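Nucleoporin NUP116 (PDB 3NF5) is a component of the nuclear pore complex, probably a structural one, seen here through its C-terminal, pore-targeting domain. Local coordinates at residues Leu39-Lys44 with Gly63-Asp68; Met75-Tyr80 with Ala97-Tyr102; Thr84-Pro87 with Leu93-Arg96; Thr136-Tyr141 with Gly146-Thr151. All blocks are in the same frame, centred on the assembly; numbering follows the deposited sequence. Where two conformers were deposited one is given.

Contacts 1 and 2 rest on the same six-stranded antiparallel sheet, contact 1 buried, contact 2 central but partly buried. In each, a valine closes an apolar seam: contact 1 sets the helical segment 65-69 against strand 40-43, contact 2 sets strand 76-79 over strand 97-101. Contact 3 lies farther out, nested in the loop that contact 2 closes, and is held by one amide-to-carbonyl hydrogen bond with a proline beside it. Contact 4, partly buried, joins neighbouring strands at the sheet edge mainly through their backbones; its ring-bearing face lies under helix 122-132, its polar face is more exposed. Contacts 2 and 4 share a salt bridge, Arg98 NE to Glu139 OE1, at 2.8 Å.

Contact 1 of 4, residues Leu39-Lys44 with Gly63-Asp68; sequences LVVGNK and GSICDD
Ile65 and Cys66, at the start of the short helical segment 65-69 that ends the connection from strand 47-51, both lean on Val41 in strand 40-43, so that this segment packs against one face of the six-stranded antiparallel sheet. In sequence order, Ile65 is the first residue to touch. Its CG2 branch lies 3.7 Å from Val41 CG2, and the two branched side chains cross obliquely, methyl against methyl. In Ile65, CG1 lies beside the backbone N, anti to the carbonyl carbon (chi1 -59°), and CG2 is the branch that meets the valine. Ile18 of strand 16-19 and Ile60 also pack on Ile65, a fitting setting for a large, wholly apolar residue.

Cys66 follows, and its CA is the one in this segment nearest the strand, 6.7 Å from Val41 CA. Here the site is only partly buried and Tyr16 of strand 16-19 packs on the cysteine as well, so a small, weakly polar thiol is apt. Val41 is met on both of its branches by two successive residues, Ile65 at one methyl and Cys66 at the other. Its beta-branched shape suits a strand that must present two methyls to the segment above it, and Ile49 and Val70 touch the same side chain. The contact is wholly apolar, made by side-chain tips while the backbones stay apart. The second half of the grip is the sulfur: Cys66 SG reaches Val41 CG1 at 3.9 Å.

Contact 2 of 4, residues Met75-Tyr80 with Ala97-Tyr102; sequences MSVLLY and ARISCY
Strand 76-79, half of a small two-stranded sheet, is laid over strand 97-101 of the six-stranded sheet, with Val77 meeting Ile99 and Cys101. The strand axes approach to 8.4 Å, with 140° between their directions; at that distance the strands are too far apart for backbone pairing, so side chains make the contact between the two sheets. Val77 does most of the work with a single branch. Its CG2, which lies anti to the carbonyl carbon, approaches Ile99 CG2 to 4.1 Å and also meets Cys101 SG at 3.3 Å, a separation so short for carbon and sulfur that it is best read with caution. Val77 and Ile99 cross at a slant, methyl to methyl.

Such face-to-face stacking of a hairpin on a larger sheet calls for apolar residues at alternate positions, and strand 76-79 supplies them: Val77 and Leu79 point at the big sheet. Their partner strand in the hairpin, 70-73, adds Phe72 beside Val77 and Val70 beside Leu79. The segments diverge toward Leu79, which is more loosely engaged, its CD1 standing 4.5 Å from Ile99 CD1. Ile99 is also backed within its own sheet by Ile49 and Phe150.

At the end where the segments come close, a water bridges their backbones. It accepts from the backbone N of Met75, a selenomethionine, at 2.9 Å, and is hydrogen-bonded to Tyr102 O at 2.7 Å, probably as donor.

Contact 3 of 4, residues Thr84-Pro87 with Leu93-Arg96; sequences TNVP and LNVR
Pro87 and Asn94 carry this contact, which pinches together the two ends of a short loop segment. The tight part is one hydrogen bond: Asn94 ND2 donates a hydrogen bond to Pro87 O at 2.9 Å. The bond is a little bent, 152° at the hydrogen, and ND2 approaches tilted from the carbonyl plane, by 32°. Asparagine suits the site because its amide serves two ends at once: OD1 accepts from the backbone N of Leu156, so each end of the amide of this buried side chain has a partner and its rotation is fixed. CG lies anti to the backbone N (chi1 -155°), carrying the amide out to the proline carbonyl.

On the other side the contact slackens. Pro87 is still apt there, since its nitrogen has no proton to bury, and its ring rests loosely beside residues 93-94: its CG comes within 4.5 Å of Asn94 CB and within 4.4 Å of Leu93 N. Val86 only grazes the contact, its CG2 being 4.5 Å from Asn94 ND2, and this valine is exposed to solvent. The backbone at Asn94 is bent as the centre of an inverse gamma turn, across which Val95 N makes a weak bond with Leu93 O at 2.9 Å.

Both segments belong to the loop that runs from strand 76-79 to strand 97-101. Leu93 turns inward onto Val55 and onto Phe51 of strand 47-51, Pro87 packs on Leu156 near the C-terminus, and Arg96 leads directly into strand 97-101 with a salt bridge to Asp53.

Contact 4 of 4, residues Thr136-Tyr141 with Gly146-Thr151; sequences THFESY and GTYCFT
In Phe138, CG lies opposite the backbone N (chi1 -179°), which carries the ring toward Tyr148. Phe138 CD1 then comes to the edge of the tyrosine ring, 3.8 Å from Tyr148 CE1. Phe150 instead has CG between the backbone N and the carbonyl carbon (chi1 64°), and there its CD1 meets Thr136 CB at 3.8 Å. A water at the rim of both the Phe138 and Tyr148 rings, in their planes, joins Thr136 OG1 to Tyr148 OH; the threonine hydroxyl also bonds to Ile133 O. Large rings suit this face, since Leu130 of helix 122-132 packs on Tyr141 and Tyr148 and Lys131 on Phe138.

Underneath, the backbones are stitched together. His137 and Thr151 form a hydrogen-bonded pair, with His137 N to Thr151 O at 2.7 Å. Cys149 N reaches Ser140 O at 2.8 Å along an almost straight line, 178° at the hydrogen. Between these pairs the register slips: Glu139 N and Ser140 N both donate to Cys149 O, each at 2.9 Å, so one oxygen holds two amides. The Glu139 side chain crosses that of Thr151 at about a right angle, its OE2 3.8 Å from Thr151 CG2, while its OE1 finds its charge partner in Arg98. Thr151 and Ser140, small and polar, fit the partly exposed opposite face. Tyr141, whose OH bonds to Cys104 O, sits beside the turn. Together this is an antiparallel beta hairpin with a classic beta bulge, its 137-142 arm an edge strand of the six-stranded sheet within this chain.

Contact 1 of 4, residues Leu39-Lys44 with Gly63-Asp68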
loop_
_atom_site.group_PDB
_atom_site.type_symbol
_atom_site.label_atom_id
_atom_site.label_comp_id
_atom_site.label_asym_id
_atom_site.label_seq_id
_atom_site.Cartn_x
_atom_site.Cartn_y
_atom_site.Cartn_z
ATOM N N LEU A 39 -3.478 7.783 9.184
ATOM C CA LEU A 39 -4.151 7.302 7.948
ATOM C C LEU A 39 -3.556 5.920 7.483
ATOM O O LEU A 39 -2.328 5.729 7.359
ATOM C CB LEU A 39 -4.119 8.331 6.802
ATOM C CG LEU A 39 -4.685 8.005 5.402
ATOM C CD1 LEU A 39 -6.162 7.917 5.598
ATOM C CD2 LEU A 39 -4.403 9.022 4.317
ATOM N N VAL A 40 -4.479 5.001 7.207
ATOM C CA VAL A 40 -4.149 3.643 6.755
ATOM C C VAL A 40 -4.973 3.352 5.550
ATOM O O VAL A 40 -6.220 3.470 5.578
ATOM C CB VAL A 40 -4.407 2.538 7.825
ATOM C CG1 VAL A 40 -3.977 1.231 7.300
ATOM C CG2 VAL A 40 -3.664 2.856 9.133
ATOM N N VAL A 41 -4.298 2.974 4.463
ATOM C CA VAL A 41 -5.032 2.521 3.291
ATOM C C VAL A 41 -4.492 1.114 2.998
ATOM O O VAL A 41 -3.293 0.973 2.723
ATOM C CB VAL A 41 -4.820 3.440 2.073
ATOM C CG1 VAL A 41 -5.644 2.934 0.771
ATOM C CG2 VAL A 41 -5.111 4.955 2.393
ATOM N N GLY A 42 -5.351 0.085 2.976
ATOM C CA GLY A 42 -4.843 -1.246 2.662
ATOM C C GLY A 42 -5.721 -2.075 1.724
ATOM O O GLY A 42 -6.888 -1.739 1.441
ATOM N N ASN A 43 -5.140 -3.189 1.283
ATOM C CA ASN A 43 -5.807 -4.179 0.506
ATOM C C ASN A 43 -5.485 -5.487 1.240
ATOM O O ASN A 43 -4.346 -5.849 1.352
ATOM C CB ASN A 43 -5.264 -4.181 -0.905
ATOM C CG ASN A 43 -5.955 -5.238 -1.779
ATOM O OD1 ASN A 43 -6.130 -6.406 -1.344
ATOM N ND2 ASN A 43 -6.402 -4.830 -2.941
ATOM N N LYS A 44 -6.489 -6.170 1.752
ATOM C CA LYS A 44 -6.308 -7.310 2.640
ATOM C C LYS A 44 -5.500 -8.417 2.011
ATOM O O LYS A 44 -4.775 -9.126 2.698
ATOM C CB LYS A 44 -7.681 -7.912 3.053
ATOM C CG LYS A 44 -8.537 -7.028 3.986
ATOM C CD LYS A 44 -8.186 -7.215 5.458
ATOM C CE LYS A 44 -8.997 -6.283 6.383
ATOM N NZ LYS A 44 -10.510 -6.411 6.247
ATOM N N GLY A 63 -13.209 9.121 -2.476
ATOM C CA GLY A 63 -13.393 7.847 -3.153
ATOM C C GLY A 63 -12.284 7.476 -4.140
ATOM O O GLY A 63 -12.245 6.335 -4.634
ATOM N N SER A 64 -11.397 8.416 -4.459
ATOM C CA SER A 64 -10.244 8.099 -5.296
ATOM C C SER A 64 -9.041 7.558 -4.558
ATOM O O SER A 64 -8.104 7.140 -5.213
ATOM C CB SER A 64 -9.804 9.282 -6.131
ATOM O OG SER A 64 -9.121 10.249 -5.351
ATOM N N ILE A 65 -9.040 7.559 -3.211
ATOM C CA ILE A 65 -7.858 7.155 -2.509
ATOM C C ILE A 65 -7.613 5.642 -2.650
ATOM O O ILE A 65 -6.562 5.220 -3.183
ATOM C CB ILE A 65 -7.881 7.555 -1.009
ATOM C CG1 ILE A 65 -8.013 9.065 -0.839
ATOM C CG2 ILE A 65 -6.602 7.021 -0.321
ATOM C CD1 ILE A 65 -8.202 9.487 0.600
ATOM N N CYS A 66 -8.563 4.827 -2.202
ATOM C CA CYS A 66 -8.446 3.366 -2.404
ATOM C C CYS A 66 -8.625 2.959 -3.865
ATOM O O CYS A 66 -9.646 3.298 -4.496
ATOM C CB CYS A 66 -9.519 2.628 -1.618
ATOM S SG CYS A 66 -9.456 2.832 0.147
ATOM N N ASP A 67 -7.657 2.206 -4.373
ATOM C CA ASP A 67 -7.670 1.587 -5.727
ATOM C C ASP A 67 -7.637 2.562 -6.930
ATOM O O ASP A 67 -8.065 2.235 -8.044
ATOM C CB ASP A 67 -8.816 0.589 -5.840
ATOM C CG ASP A 67 -8.522 -0.583 -6.781
ATOM O OD1 ASP A 67 -7.368 -1.020 -7.002
ATOM O OD2 ASP A 67 -9.523 -1.102 -7.264
ATOM N N ASP A 68 -7.069 3.737 -6.712
ATOM C CA ASP A 68 -6.758 4.716 -7.758
ATOM C C ASP A 68 -5.456 5.434 -7.337
ATOM O O ASP A 68 -4.439 5.187 -7.888
ATOM C CB ASP A 68 -7.942 5.676 -7.947
ATOM C CG ASP A 68 -7.669 6.805 -8.919
ATOM O OD1 ASP A 68 -6.490 6.984 -9.322
ATOM O OD2 ASP A 68 -8.634 7.580 -9.223
#

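Contact 2 of 4, residues Met75-Tyr80 with Ala97-Tyr102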
loop_
_atom_site.group_PDB
_atom_site.type_symbol
_atom_site.label_atom_id
_atom_site.label_comp_id
_atom_site.label_asym_id
_atom_site.label_seq_id
_atom_site.Cartn_x
_atom_site.Cartn_y
_atom_site.Cartn_z
HETATM N N MSE A 75 2.701 -8.541 -5.381
HETATM C CA MSE A 75 4.099 -8.063 -5.312
HETATM C C MSE A 75 4.315 -6.700 -5.971
HETATM O O MSE A 75 5.321 -6.455 -6.658
HETATM C CB MSE A 75 5.051 -9.101 -5.878
HETATM C CG MSE A 75 4.801 -10.407 -5.297
HETATM SE SE MSE A 75 6.269 -11.682 -5.661
HETATM C CE MSE A 75 5.184 -13.156 -5.423
ATOM N N SER A 76 3.347 -5.803 -5.751
ATOM C CA SER A 76 3.338 -4.536 -6.449
ATOM C C SER A 76 2.587 -3.455 -5.625
ATOM O O SER A 76 1.420 -3.678 -5.246
ATOM C CB SER A 76 2.735 -4.729 -7.860
ATOM O OG SER A 76 2.783 -3.501 -8.605
ATOM N N VAL A 77 3.291 -2.336 -5.353
ATOM C CA VAL A 77 2.700 -1.082 -4.833
ATOM C C VAL A 77 2.784 0.051 -5.855
ATOM O O VAL A 77 3.884 0.430 -6.276
ATOM C CB VAL A 77 3.450 -0.622 -3.567
ATOM C CG1 VAL A 77 2.593 0.443 -2.774
ATOM C CG2 VAL A 77 3.793 -1.766 -2.754
ATOM N N LEU A 78 1.625 0.578 -6.258
ATOM C CA LEU A 78 1.502 1.636 -7.251
ATOM C C LEU A 78 0.839 2.838 -6.587
ATOM O O LEU A 78 -0.332 2.781 -6.199
ATOM C CB LEU A 78 0.615 1.157 -8.369
ATOM C CG LEU A 78 1.034 -0.165 -9.082
ATOM C CD1 LEU A 78 -0.009 -0.579 -10.158
ATOM C CD2 LEU A 78 2.512 -0.176 -9.637
ATOM N N LEU A 79 1.591 3.910 -6.427
ATOM C CA LEU A 79 1.067 5.116 -5.787
ATOM C C LEU A 79 0.929 6.226 -6.852
ATOM O O LEU A 79 1.881 6.492 -7.590
ATOM C CB LEU A 79 2.023 5.527 -4.692
ATOM C CG LEU A 79 2.323 4.479 -3.626
ATOM C CD1 LEU A 79 3.436 4.970 -2.666
ATOM C CD2 LEU A 79 1.018 4.006 -2.858
ATOM N N TYR A 80 -0.237 6.885 -6.901
ATOM C CA TYR A 80 -0.520 7.918 -7.899
ATOM C C TYR A 80 -0.199 7.465 -9.324
ATOM O O TYR A 80 0.252 8.244 -10.133
ATOM C CB TYR A 80 0.260 9.188 -7.580
ATOM C CG TYR A 80 -0.451 10.064 -6.593
ATOM C CD1 TYR A 80 -0.648 9.656 -5.285
ATOM C CD2 TYR A 80 -0.893 11.302 -6.961
ATOM C CE1 TYR A 80 -1.297 10.435 -4.408
ATOM C CE2 TYR A 80 -1.523 12.109 -6.058
ATOM C CZ TYR A 80 -1.708 11.671 -4.789
ATOM O OH TYR A 80 -2.350 12.492 -3.948
ATOM N N ALA A 97 5.922 7.163 5.651
ATOM C CA ALA A 97 4.942 6.063 5.625
ATOM C C ALA A 97 5.661 4.725 5.820
ATOM O O ALA A 97 6.851 4.625 5.595
ATOM C CB ALA A 97 4.107 6.077 4.322
ATOM N N ARG A 98 4.937 3.733 6.291
ATOM C CA ARG A 98 5.444 2.386 6.418
ATOM C C ARG A 98 4.528 1.625 5.497
ATOM O O ARG A 98 3.230 1.714 5.600
ATOM C CB ARG A 98 5.327 1.859 7.838
ATOM C CG ARG A 98 5.626 0.388 7.996
ATOM C CD ARG A 98 5.697 -0.096 9.467
ATOM N NE ARG A 98 6.833 0.461 10.220
ATOM C CZ ARG A 98 6.748 1.338 11.213
ATOM N NH1 ARG A 98 5.568 1.827 11.642
ATOM N NH2 ARG A 98 7.874 1.747 11.778
ATOM N N ILE A 99 5.192 0.867 4.630
ATOM C CA ILE A 99 4.498 0.013 3.636
ATOM C C ILE A 99 4.731 -1.483 3.902
ATOM O O ILE A 99 5.859 -1.914 4.186
ATOM C CB ILE A 99 4.942 0.440 2.240
ATOM C CG1 ILE A 99 4.587 1.945 2.041
ATOM C CG2 ILE A 99 4.231 -0.500 1.149
ATOM C CD1 ILE A 99 4.997 2.600 0.780
ATOM N N SER A 100 3.659 -2.268 3.895
ATOM C CA SER A 100 3.764 -3.718 4.042
ATOM C C SER A 100 3.204 -4.373 2.742
ATOM O O SER A 100 2.158 -3.987 2.287
ATOM C CB SER A 100 2.968 -4.219 5.258
ATOM O OG SER A 100 3.350 -3.571 6.491
ATOM N N CYS A 101 3.954 -5.304 2.170
ATOM C CA CYS A 101 3.563 -6.094 0.959
ATOM C C CYS A 101 3.515 -7.595 1.331
ATOM O O CYS A 101 4.423 -8.120 2.007
ATOM C CB CYS A 101 4.566 -5.870 -0.123
ATOM S SG CYS A 101 4.690 -4.207 -0.725
ATOM N N TYR A 102 2.413 -8.261 0.965
ATOM C CA TYR A 102 2.138 -9.621 1.438
ATOM C C TYR A 102 2.471 -10.605 0.329
ATOM O O TYR A 102 2.408 -10.255 -0.824
ATOM C CB TYR A 102 0.641 -9.739 1.810
ATOM C CG TYR A 102 0.134 -8.698 2.778
ATOM C CD1 TYR A 102 0.904 -8.272 3.854
ATOM C CD2 TYR A 102 -1.161 -8.236 2.682
ATOM C CE1 TYR A 102 0.392 -7.363 4.776
ATOM C CE2 TYR A 102 -1.714 -7.333 3.599
ATOM C CZ TYR A 102 -0.930 -6.879 4.617
ATOM O OH TYR A 102 -1.488 -6.001 5.500
HETATM O O HOH W 1 1.710 -8.443 -2.699
#

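Contact 3 of 4, residues Thr84-Pro87 with Leu93-Arg96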
loop_
_atom_site.group_PDB
_atom_site.type_symbol
_atom_site.label_atom_id
_atom_site.label_comp_id
_atom_site.label_asym_id
_atom_site.label_seq_id
_atom_site.Cartn_x
_atom_site.Cartn_y
_atom_site.Cartn_z
ATOM N N THR A 84 -0.673 12.302 -13.499
ATOM C CA THR A 84 0.473 12.831 -14.216
ATOM C C THR A 84 1.455 13.478 -13.261
ATOM O O THR A 84 2.647 13.401 -13.488
ATOM C CB THR A 84 0.024 13.880 -15.204
ATOM O OG1 THR A 84 -0.550 14.954 -14.451
ATOM C CG2 THR A 84 -1.051 13.322 -16.108
ATOM N N ASN A 85 0.970 14.138 -12.217
ATOM C CA ASN A 85 1.825 14.842 -11.247
ATOM C C ASN A 85 1.505 14.444 -9.809
ATOM O O ASN A 85 0.434 13.918 -9.551
ATOM C CB ASN A 85 1.653 16.337 -11.428
ATOM C CG ASN A 85 2.163 16.799 -12.811
ATOM O OD1 ASN A 85 3.350 16.647 -13.116
ATOM N ND2 ASN A 85 1.267 17.275 -13.651
ATOM N N VAL A 86 2.441 14.634 -8.890
ATOM C CA VAL A 86 2.174 14.346 -7.449
ATOM C C VAL A 86 2.541 15.579 -6.670
ATOM O O VAL A 86 3.310 16.377 -7.161
ATOM C CB VAL A 86 3.047 13.131 -6.938
ATOM C CG1 VAL A 86 2.784 11.900 -7.762
ATOM C CG2 VAL A 86 4.507 13.486 -6.947
ATOM N N PRO A 87 2.031 15.738 -5.437
ATOM C CA PRO A 87 2.376 16.927 -4.702
ATOM C C PRO A 87 3.839 17.021 -4.280
ATOM O O PRO A 87 4.583 16.039 -4.320
ATOM C CB PRO A 87 1.471 16.885 -3.462
ATOM C CG PRO A 87 0.914 15.545 -3.370
ATOM C CD PRO A 87 1.206 14.800 -4.659
ATOM N N LEU A 93 -0.302 13.412 0.232
ATOM C CA LEU A 93 0.152 12.071 0.695
ATOM C C LEU A 93 1.678 11.855 0.655
ATOM O O LEU A 93 2.197 10.758 0.961
ATOM C CB LEU A 93 -0.590 11.000 -0.082
ATOM C CG LEU A 93 -2.078 10.909 0.263
ATOM C CD1 LEU A 93 -2.775 10.033 -0.763
ATOM C CD2 LEU A 93 -2.357 10.393 1.672
ATOM N N ASN A 94 2.406 12.887 0.245
ATOM C CA ASN A 94 3.843 12.778 0.030
ATOM C C ASN A 94 4.642 13.012 1.302
ATOM O O ASN A 94 5.435 13.946 1.366
ATOM C CB ASN A 94 4.303 13.719 -1.100
ATOM C CG ASN A 94 5.568 13.259 -1.770
ATOM O OD1 ASN A 94 6.148 12.205 -1.432
ATOM N ND2 ASN A 94 6.016 14.031 -2.754
ATOM N N VAL A 95 4.445 12.129 2.291
ATOM C CA VAL A 95 5.010 12.209 3.615
ATOM C C VAL A 95 5.478 10.803 4.059
ATOM O O VAL A 95 5.369 9.813 3.283
ATOM C CB VAL A 95 3.945 12.745 4.615
ATOM C CG1 VAL A 95 3.425 14.162 4.171
ATOM C CG2 VAL A 95 2.758 11.750 4.792
ATOM N N ARG A 96 5.973 10.709 5.282
ATOM C CA ARG A 96 6.618 9.511 5.778
ATOM C C ARG A 96 5.562 8.400 5.977
ATOM O O ARG A 96 4.475 8.682 6.450
ATOM C CB ARG A 96 7.356 9.844 7.054
ATOM C CG ARG A 96 8.351 8.825 7.523
ATOM C CD ARG A 96 9.225 9.411 8.600
ATOM N NE ARG A 96 8.377 10.078 9.598
ATOM C CZ ARG A 96 7.983 9.560 10.773
ATOM N NH1 ARG A 96 8.388 8.359 11.177
ATOM N NH2 ARG A 96 7.181 10.269 11.567
#

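Contact 4 of 4, residues Thr136-Tyr141 with Gly146-Thr151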
loop_
_atom_site.group_PDB
_atom_site.type_symbol
_atom_site.label_atom_id
_atom_site.label_comp_id
_atom_site.label_asym_id
_atom_site.label_seq_id
_atom_site.Cartn_x
_atom_site.Cartn_y
_atom_site.Cartn_z
ATOM N N THR A 136 13.760 3.526 -0.333
ATOM C CA THR A 136 13.076 2.731 0.619
ATOM C C THR A 136 14.062 2.599 1.760
ATOM O O THR A 136 15.243 2.709 1.538
ATOM C CB THR A 136 12.708 1.310 0.061
ATOM O OG1 THR A 136 13.907 0.560 -0.180
ATOM C CG2 THR A 136 11.899 1.408 -1.167
ATOM N N HIS A 137 13.542 2.455 2.964
ATOM C CA HIS A 137 14.252 2.007 4.147
ATOM C C HIS A 137 13.725 0.658 4.660
ATOM O O HIS A 137 12.727 0.566 5.451
ATOM C CB HIS A 137 14.120 3.061 5.249
ATOM C CG HIS A 137 14.613 4.422 4.850
ATOM N ND1 HIS A 137 15.943 4.689 4.627
ATOM C CD2 HIS A 137 13.951 5.584 4.618
ATOM C CE1 HIS A 137 16.083 5.963 4.296
ATOM N NE2 HIS A 137 14.887 6.535 4.303
ATOM N N PHE A 138 14.389 -0.406 4.222
ATOM C CA PHE A 138 14.052 -1.815 4.604
ATOM C C PHE A 138 13.879 -1.939 6.077
ATOM O O PHE A 138 14.713 -1.442 6.810
ATOM C CB PHE A 138 15.173 -2.758 4.113
ATOM C CG PHE A 138 14.943 -4.192 4.405
ATOM C CD1 PHE A 138 14.365 -5.012 3.444
ATOM C CD2 PHE A 138 15.293 -4.735 5.601
ATOM C CE1 PHE A 138 14.118 -6.356 3.700
ATOM C CE2 PHE A 138 15.088 -6.098 5.855
ATOM C CZ PHE A 138 14.496 -6.905 4.867
ATOM N N GLU A 139 12.776 -2.542 6.531
ATOM C CA GLU A 139 12.626 -2.872 7.942
ATOM C C GLU A 139 12.700 -4.394 8.126
ATOM O O GLU A 139 13.519 -4.897 8.919
ATOM C CB GLU A 139 11.320 -2.357 8.581
ATOM C CG GLU A 139 11.280 -0.881 8.849
ATOM C CD GLU A 139 10.106 -0.488 9.819
ATOM O OE1 GLU A 139 9.024 -1.136 9.751
ATOM O OE2 GLU A 139 10.319 0.474 10.648
ATOM N N SER A 140 11.863 -5.141 7.446
ATOM C CA SER A 140 11.875 -6.593 7.650
ATOM C C SER A 140 11.353 -7.401 6.465
ATOM O O SER A 140 10.596 -6.878 5.639
ATOM C CB SER A 140 11.014 -6.920 8.844
ATOM O OG SER A 140 9.639 -6.664 8.568
ATOM N N TYR A 141 11.770 -8.652 6.385
ATOM C CA TYR A 141 11.216 -9.606 5.386
ATOM C C TYR A 141 11.154 -10.984 6.012
ATOM O O TYR A 141 12.189 -11.452 6.471
ATOM C CB TYR A 141 12.081 -9.708 4.153
ATOM C CG TYR A 141 11.557 -10.787 3.215
ATOM C CD1 TYR A 141 10.323 -10.649 2.610
ATOM C CD2 TYR A 141 12.304 -11.943 2.953
ATOM C CE1 TYR A 141 9.811 -11.645 1.769
ATOM C CE2 TYR A 141 11.839 -12.913 2.114
ATOM C CZ TYR A 141 10.581 -12.801 1.534
ATOM O OH TYR A 141 10.089 -13.801 0.666
ATOM N N GLY A 146 6.107 -14.349 3.606
ATOM C CA GLY A 146 6.287 -13.441 2.459
ATOM C C GLY A 146 5.963 -11.966 2.734
ATOM O O GLY A 146 5.808 -11.179 1.823
ATOM N N THR A 147 5.879 -11.581 3.989
ATOM C CA THR A 147 5.650 -10.163 4.327
ATOM C C THR A 147 6.948 -9.354 4.276
ATOM O O THR A 147 7.963 -9.718 4.878
ATOM C CB THR A 147 4.930 -10.027 5.674
ATOM O OG1 THR A 147 3.660 -10.661 5.570
ATOM C CG2 THR A 147 4.714 -8.491 6.026
ATOM N N TYR A 148 6.919 -8.270 3.533
ATOM C CA TYR A 148 8.030 -7.356 3.363
ATOM C C TYR A 148 7.543 -6.030 3.902
ATOM O O TYR A 148 6.491 -5.582 3.532
ATOM C CB TYR A 148 8.384 -7.226 1.920
ATOM C CG TYR A 148 9.189 -6.039 1.430
ATOM C CD1 TYR A 148 10.382 -5.639 2.030
ATOM C CD2 TYR A 148 8.777 -5.350 0.345
ATOM C CE1 TYR A 148 11.115 -4.567 1.523
ATOM C CE2 TYR A 148 9.494 -4.324 -0.159
ATOM C CZ TYR A 148 10.628 -3.900 0.477
ATOM O OH TYR A 148 11.298 -2.846 -0.050
ATOM N N CYS A 149 8.295 -5.483 4.834
ATOM C CA CYS A 149 7.964 -4.196 5.426
ATOM C C CYS A 149 9.109 -3.230 5.266
ATOM O O CYS A 149 10.277 -3.580 5.514
ATOM C CB CYS A 149 7.690 -4.324 6.909
ATOM S SG CYS A 149 6.254 -5.270 7.335
ATOM N N PHE A 150 8.765 -1.989 4.909
ATOM C CA PHE A 150 9.749 -0.919 4.774
ATOM C C PHE A 150 9.102 0.465 4.995
ATOM O O PHE A 150 7.862 0.593 5.019
ATOM C CB PHE A 150 10.378 -0.985 3.401
ATOM C CG PHE A 150 9.427 -0.730 2.269
ATOM C CD1 PHE A 150 9.373 0.528 1.642
ATOM C CD2 PHE A 150 8.595 -1.757 1.818
ATOM C CE1 PHE A 150 8.487 0.770 0.552
ATOM C CE2 PHE A 150 7.746 -1.552 0.786
ATOM C CZ PHE A 150 7.683 -0.276 0.113
ATOM N N THR A 151 9.938 1.471 5.191
ATOM C CA THR A 151 9.472 2.859 5.288
ATOM C C THR A 151 10.022 3.674 4.141
ATOM O O THR A 151 11.026 3.295 3.484
ATOM C CB THR A 151 9.795 3.523 6.634
ATOM O OG1 THR A 151 11.203 3.665 6.798
ATOM C CG2 THR A 151 9.257 2.735 7.782
HETATM O O HOH W 2 13.493 -2.145 1.088
HETATM O O HOH W 3 8.131 -8.720 7.459
#